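Local coordinates for aldehyde Dehydrogenase (Burkholderia cenocepacia, PDB 4O6R), which probably oxidises aldehydes to carboxylic acids with NAD(P)+ as cofactor, at the interface of chains A and B. Numbering follows the deposited sequence. Chains: chain A/B, Aldehyde Dehydrogenase.

Contact 1: the interface of chains A and B. Residues chain A 443, 446, 449-451, 454; chain B 140, 481, 483.
B:Trp483 turns its indole against chain A with CG anti to its own carbonyl carbon (chi1 -67°), and A:Trp443, with nearly the same first torsion (chi1 -64°), runs alongside it, pointing the same way. Here the oligomerisation arm typical of the aldehyde dehydrogenase family meets the catalytic domain of its neighbour: strand 477-485 of chain B joins strand 441-444 of chain A through a parallel bridge at the two tryptophans. The pyrrole edge of A:Trp443 lies over one face of the B:Trp483 indole, near its rim, with CD1 of A:Trp443 3.5 Å from CD1 of B:Trp483. On this same face, CB of A:Arg449 sits 3.6 Å from the centroid of the six-membered ring, a CH-pi contact, while the guanidinium is carried away by bends further along the chain. The opposite face is backed, over its centre, by the amide of B:Asn140, and CB of A:Asn451 reaches the ring edge in plane. Within chain A, NE1 of A:Trp443 bonds a lone pair of the carbonyl O of A:Arg449 at 2.9 Å, tying the strand to the following loop. The hydroxyl OG of A:Ser454 donates to the side-chain oxygen OD1 of B:Asn140 at 2.5 Å, tilted 21° from the carbonyl plane. ND2 of B:Asn140 in turn donates to OG of B:Ser481 at 3.0 Å, which fixes the amide's rotation. A water links A:Ser454 OG, B:Ser481 OG and the indole N-H of B:Trp483.

Contact 2: the interface of chains A and B. Residues chain A 132-134, 140, 483; chain B 451, 453-454.
A:Asn140 and B:Ser454 make the direct polar link in this patch of what is probably the dimer interface usual in the aldehyde dehydrogenase family, where arm strands 138-146 and 477-485 of chain A come against the loop of B:Asn451, B:Gly453 and B:Ser454. The serine hydroxyl OG donates to the amide oxygen OD1 of A:Asn140 at 2.6 Å, approaching 24° out of the carbonyl plane. It is brought there by a first torsion of -178°, which sets OG opposite the backbone N. Another hydrogen bond, inside chain B, runs from the backbone N of B:Gly453 to OD1 of B:Asn451 at 2.8 Å and holds the asparagine amide in a fixed turn.

Two waters extend the polar network. One joins B:Ser454 OG to the indole NE1 of A:Trp483, lying at the ring edge in plane; the other connects the carbonyl O of A:Pro133 with OD1 of B:Asn451, which thus serves both its own loop and the opposite chain.

Van der Waals contacts surround these bonds. CH2 of A:Trp483 meets CB of B:Asn451 edge-on at 3.7 Å, and CZ2 lies 3.6 Å from CB of B:Ser454. Methyl CG1 of A:Val134 packs against CG of B:Asn451 at 3.7 Å, and CG2 of A:Ile132 rests 3.6 Å from the carbonyl O of B:Gly453. Within chain A, CG of A:Asn140 lies over the centre of one A:Trp483 indole face, backing the ring.

Contact 1: the interface of chains A and B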
ATOM      1  N   TRP A 443     -16.289  -7.351  16.978  1.00  7.03           N
ATOM      2  CA  TRP A 443     -16.176  -6.268  17.942  1.00  6.84           C
ATOM      3  C   TRP A 443     -15.904  -6.846  19.306  1.00  6.67           C
ATOM      4  O   TRP A 443     -16.675  -7.691  19.796  1.00  6.55           O
ATOM      5  CB  TRP A 443     -17.487  -5.433  17.979  1.00  6.88           C
ATOM      6  CG  TRP A 443     -17.791  -4.732  16.688  1.00  6.92           C
ATOM      7  CD1 TRP A 443     -17.111  -3.666  16.170  1.00  7.14           C
ATOM      8  CD2 TRP A 443     -18.803  -5.066  15.715  1.00  6.87           C
ATOM      9  NE1 TRP A 443     -17.645  -3.311  14.959  1.00  7.18           N
ATOM     10  CE2 TRP A 443     -18.677  -4.147  14.653  1.00  7.06           C
ATOM     11  CE3 TRP A 443     -19.814  -6.023  15.652  1.00  6.84           C
ATOM     12  CZ2 TRP A 443     -19.513  -4.167  13.533  1.00  7.09           C
ATOM     13  CZ3 TRP A 443     -20.635  -6.055  14.542  1.00  6.90           C
ATOM     14  CH2 TRP A 443     -20.476  -5.124  13.496  1.00  7.01           C
ATOM     15  N   CYS A 446     -17.292  -4.035  22.648  1.00  8.56           N
ATOM     16  CA  CYS A 446     -18.063  -2.994  21.969  1.00  8.55           C
ATOM     17  C   CYS A 446     -18.921  -3.747  20.964  1.00  8.49           C
ATOM     18  O   CYS A 446     -18.835  -4.969  20.860  1.00  8.45           O
ATOM     19  CB  CYS A 446     -17.160  -1.958  21.296  1.00  8.40           C
ATOM     20  SG  CYS A 446     -15.996  -2.595  20.043  1.00  8.26           S
ATOM     21  N   ARG A 449     -19.461  -0.985  15.930  1.00  9.53           N
ATOM     22  CA  ARG A 449     -18.624   0.142  15.609  1.00  9.82           C
ATOM     23  C   ARG A 449     -18.413   0.147  14.095  1.00  9.34           C
ATOM     24  O   ARG A 449     -17.951  -0.836  13.528  1.00  8.81           O
ATOM     25  CB  ARG A 449     -17.272   0.114  16.325  1.00 10.20           C
ATOM     26  CG  ARG A 449     -17.357  -0.075  17.841  1.00 10.85           C
ATOM     27  CD  ARG A 449     -18.153   1.040  18.485  1.00 11.51           C
ATOM     28  NE  ARG A 449     -17.557   2.337  18.261  1.00 12.09           N
ATOM     29  CZ  ARG A 449     -17.932   3.457  18.887  1.00 13.31           C
ATOM     30  NH1 ARG A 449     -18.928   3.443  19.765  1.00 14.04           N
ATOM     31  NH2 ARG A 449     -17.310   4.611  18.631  1.00 13.51           N
ATOM     32  N   VAL A 450     -18.775   1.278  13.501  1.00  9.48           N
ATOM     33  CA  VAL A 450     -18.611   1.494  12.056  0.60  9.41           C
ATOM     34  C   VAL A 450     -17.863   2.807  11.829  1.00  9.54           C
ATOM     35  O   VAL A 450     -18.089   3.821  12.527  1.00 10.24           O
ATOM     36  CB  VAL A 450     -19.953   1.425  11.287  0.60  9.48           C
ATOM     37  CG1 VAL A 450     -20.567   0.044  11.394  0.60  9.49           C
ATOM     38  CG2 VAL A 450     -20.937   2.457  11.793  0.60  9.78           C
ATOM     39  N   ASN A 451     -16.927   2.783  10.877  1.00  9.13           N
ATOM     40  CA  ASN A 451     -16.113   3.932  10.543  1.00  8.89           C
ATOM     41  C   ASN A 451     -15.934   3.896   9.038  1.00  8.59           C
ATOM     42  O   ASN A 451     -15.785   2.797   8.449  1.00  8.48           O
ATOM     43  CB  ASN A 451     -14.770   3.871  11.288  1.00  8.99           C
ATOM     44  CG  ASN A 451     -13.802   4.939  10.867  1.00  9.23           C
ATOM     45  OD1 ASN A 451     -13.180   4.850   9.823  1.00  9.34           O
ATOM     46  ND2 ASN A 451     -13.632   5.943  11.696  1.00  9.80           N
ATOM     47  N   SER A 454     -13.161   1.724   7.765  1.00  7.42           N
ATOM     48  CA  SER A 454     -13.050   0.369   8.261  1.00  7.38           C
ATOM     49  C   SER A 454     -13.926  -0.588   7.460  1.00  7.38           C
ATOM     50  O   SER A 454     -15.140  -0.450   7.470  1.00  7.35           O
ATOM     51  CB  SER A 454     -13.423   0.316   9.739  1.00  7.52           C
ATOM     52  OG  SER A 454     -13.263  -1.001  10.227  1.00  7.50           O
TER
ATOM     53  N   ASN B 140      -8.422  -1.012  15.665  1.00  7.90           N
ATOM     54  CA  ASN B 140      -9.069  -1.750  14.571  1.00  7.71           C
ATOM     55  C   ASN B 140      -8.019  -2.286  13.616  1.00  7.55           C
ATOM     56  O   ASN B 140      -7.395  -1.512  12.882  1.00  7.46           O
ATOM     57  CB  ASN B 140     -10.071  -0.827  13.862  1.00  7.63           C
ATOM     58  CG  ASN B 140     -10.802  -1.476  12.701  1.00  7.49           C
ATOM     59  OD1 ASN B 140     -11.283  -0.771  11.780  1.00  7.45           O
ATOM     60  ND2 ASN B 140     -10.943  -2.795  12.742  1.00  7.36           N
ATOM     61  N   SER B 481     -12.095  -7.735   9.806  1.00  8.65           N
ATOM     62  CA  SER B 481     -11.893  -6.534  10.616  1.00  8.43           C
ATOM     63  C   SER B 481     -12.163  -6.852  12.088  1.00  8.37           C
ATOM     64  O   SER B 481     -13.196  -7.431  12.416  1.00  8.56           O
ATOM     65  CB  SER B 481     -12.858  -5.455  10.121  1.00  8.50           C
ATOM     66  OG  SER B 481     -12.805  -4.316  10.933  1.00  8.95           O
ATOM     67  N   TRP B 483     -12.137  -5.223  16.032  1.00  8.20           N
ATOM     68  CA  TRP B 483     -12.114  -3.992  16.824  1.00  8.37           C
ATOM     69  C   TRP B 483     -11.902  -4.349  18.270  1.00  8.50           C
ATOM     70  O   TRP B 483     -12.558  -5.252  18.783  1.00  8.51           O
ATOM     71  CB  TRP B 483     -13.430  -3.243  16.739  1.00  8.62           C
ATOM     72  CG  TRP B 483     -13.796  -2.670  15.431  1.00  8.81           C
ATOM     73  CD1 TRP B 483     -14.197  -3.340  14.314  1.00  8.81           C
ATOM     74  CD2 TRP B 483     -13.917  -1.285  15.133  1.00  9.18           C
ATOM     75  NE1 TRP B 483     -14.517  -2.444  13.317  1.00  8.94           N
ATOM     76  CE2 TRP B 483     -14.372  -1.175  13.806  1.00  9.21           C
ATOM     77  CE3 TRP B 483     -13.689  -0.122  15.865  1.00  9.58           C
ATOM     78  CZ2 TRP B 483     -14.571   0.061  13.184  1.00  9.40           C
ATOM     79  CZ3 TRP B 483     -13.902   1.099  15.258  1.00  9.89           C
ATOM     80  CH2 TRP B 483     -14.318   1.180  13.927  1.00  9.73           C
TER
HETATM   81  O   HOH W   1     -15.004  -2.902  10.222  1.00  8.73           O

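Contact 2: the interface of chains A and B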
ATOM      1  N   ILE A 132       5.063  -1.623 -11.791  1.00  7.33           N
ATOM      2  CA  ILE A 132       5.392  -3.004 -11.532  1.00  7.48           C
ATOM      3  C   ILE A 132       6.810  -3.273 -11.998  1.00  7.88           C
ATOM      4  O   ILE A 132       7.155  -2.942 -13.129  1.00  7.96           O
ATOM      5  CB  ILE A 132       4.456  -3.946 -12.343  1.00  7.32           C
ATOM      6  CG1 ILE A 132       2.983  -3.600 -12.161  1.00  7.16           C
ATOM      7  CG2 ILE A 132       4.738  -5.393 -12.009  1.00  7.38           C
ATOM      8  CD1 ILE A 132       2.478  -3.639 -10.721  1.00  7.07           C
ATOM      9  N   PRO A 133       7.632  -3.942 -11.165  1.00  8.30           N
ATOM     10  CA  PRO A 133       8.972  -4.219 -11.624  1.00  8.75           C
ATOM     11  C   PRO A 133       8.942  -5.366 -12.615  1.00  9.06           C
ATOM     12  O   PRO A 133       8.594  -6.493 -12.247  1.00  9.39           O
ATOM     13  CB  PRO A 133       9.706  -4.606 -10.341  1.00  8.94           C
ATOM     14  CG  PRO A 133       8.633  -5.119  -9.426  1.00  8.74           C
ATOM     15  CD  PRO A 133       7.403  -4.367  -9.775  1.00  8.49           C
ATOM     16  N   VAL A 134       9.283  -5.094 -13.852  1.00  9.32           N
ATOM     17  CA  VAL A 134       9.203  -6.120 -14.907  1.00  9.70           C
ATOM     18  C   VAL A 134      10.505  -6.238 -15.673  1.00 10.51           C
ATOM     19  O   VAL A 134      11.545  -5.797 -15.204  1.00 10.59           O
ATOM     20  CB  VAL A 134       8.014  -5.829 -15.848  1.00  9.44           C
ATOM     21  CG1 VAL A 134       6.688  -5.922 -15.082  1.00  9.17           C
ATOM     22  CG2 VAL A 134       8.194  -4.486 -16.531  1.00  9.39           C
ATOM     23  N   ASN A 140       5.931  -0.557 -16.830  1.00  7.76           N
ATOM     24  CA  ASN A 140       4.574  -1.066 -16.651  1.00  7.47           C
ATOM     25  C   ASN A 140       3.882  -0.341 -15.524  1.00  7.41           C
ATOM     26  O   ASN A 140       4.215  -0.547 -14.366  1.00  7.41           O
ATOM     27  CB  ASN A 140       4.633  -2.595 -16.405  1.00  7.40           C
ATOM     28  CG  ASN A 140       3.276  -3.239 -16.174  1.00  7.18           C
ATOM     29  OD1 ASN A 140       3.198  -4.270 -15.495  1.00  7.14           O
ATOM     30  ND2 ASN A 140       2.218  -2.678 -16.751  1.00  7.12           N
ATOM     31  N   TRP A 483       1.822  -1.118 -20.687  1.00  7.21           N
ATOM     32  CA  TRP A 483       3.229  -1.511 -20.872  1.00  7.63           C
ATOM     33  C   TRP A 483       3.846  -0.651 -21.942  1.00  7.97           C
ATOM     34  O   TRP A 483       3.289  -0.572 -23.060  1.00  8.02           O
ATOM     35  CB  TRP A 483       3.357  -2.948 -21.366  1.00  7.80           C
ATOM     36  CG  TRP A 483       3.017  -4.013 -20.392  1.00  7.96           C
ATOM     37  CD1 TRP A 483       1.769  -4.361 -19.963  1.00  8.04           C
ATOM     38  CD2 TRP A 483       3.927  -4.925 -19.765  1.00  8.26           C
ATOM     39  NE1 TRP A 483       1.846  -5.431 -19.102  1.00  8.04           N
ATOM     40  CE2 TRP A 483       3.157  -5.778 -18.932  1.00  8.22           C
ATOM     41  CE3 TRP A 483       5.315  -5.070 -19.786  1.00  8.65           C
ATOM     42  CZ2 TRP A 483       3.723  -6.794 -18.158  1.00  8.42           C
ATOM     43  CZ3 TRP A 483       5.895  -6.092 -19.009  1.00  8.96           C
ATOM     44  CH2 TRP A 483       5.078  -6.938 -18.189  1.00  8.77           C
TER
ATOM     45  N   ASN B 451       3.768 -10.911 -16.857  1.00  9.72           N
ATOM     46  CA  ASN B 451       4.697 -10.975 -15.756  1.00  9.52           C
ATOM     47  C   ASN B 451       3.842 -11.306 -14.526  1.00  9.10           C
ATOM     48  O   ASN B 451       2.714 -10.781 -14.373  1.00  8.64           O
ATOM     49  CB  ASN B 451       5.430  -9.633 -15.616  1.00  9.66           C
ATOM     50  CG  ASN B 451       6.284  -9.564 -14.368  1.00 10.04           C
ATOM     51  OD1 ASN B 451       5.793  -9.364 -13.272  1.00  9.95           O
ATOM     52  ND2 ASN B 451       7.591  -9.747 -14.541  1.00 10.56           N
ATOM     53  N   GLY B 453       3.791 -10.358 -11.531  1.00  7.99           N
ATOM     54  CA  GLY B 453       3.373  -9.197 -10.723  1.00  7.67           C
ATOM     55  C   GLY B 453       2.457  -8.211 -11.434  1.00  7.36           C
ATOM     56  O   GLY B 453       1.952  -7.288 -10.803  1.00  7.18           O
ATOM     57  N   SER B 454       2.225  -8.411 -12.739  1.00  7.33           N
ATOM     58  CA  SER B 454       1.493  -7.438 -13.540  1.00  7.15           C
ATOM     59  C   SER B 454       0.049  -7.891 -13.757  1.00  7.15           C
ATOM     60  O   SER B 454      -0.169  -8.862 -14.476  1.00  7.12           O
ATOM     61  CB  SER B 454       2.176  -7.251 -14.900  1.00  7.23           C
ATOM     62  OG  SER B 454       1.515  -6.264 -15.710  1.00  7.12           O
TER
HETATM   63  O   HOH W   2      -0.554  -6.634 -17.207  1.00  7.96           O
HETATM   64  O   HOH W   3       6.827  -8.185 -11.022  1.00  8.96           O

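Contact 1 and contact 2 are related by the two-fold symmetry of the A–B interface, with the centres of their C-alpha atoms about 35 Å apart. Residues 140, 451, 454 and 483 take part in both with the chains exchanged, so each subunit lends its arm strands 138-146 and 477-485 to one contact and its 449-454 region to the other. Contact 1 includes the strand 441-444 side of the shared site, contact 2 the segment 132-134. This reciprocal exchange probably stabilises the dimer as a unit of the deposited four-chain assembly, which fits the oligomers common in the family.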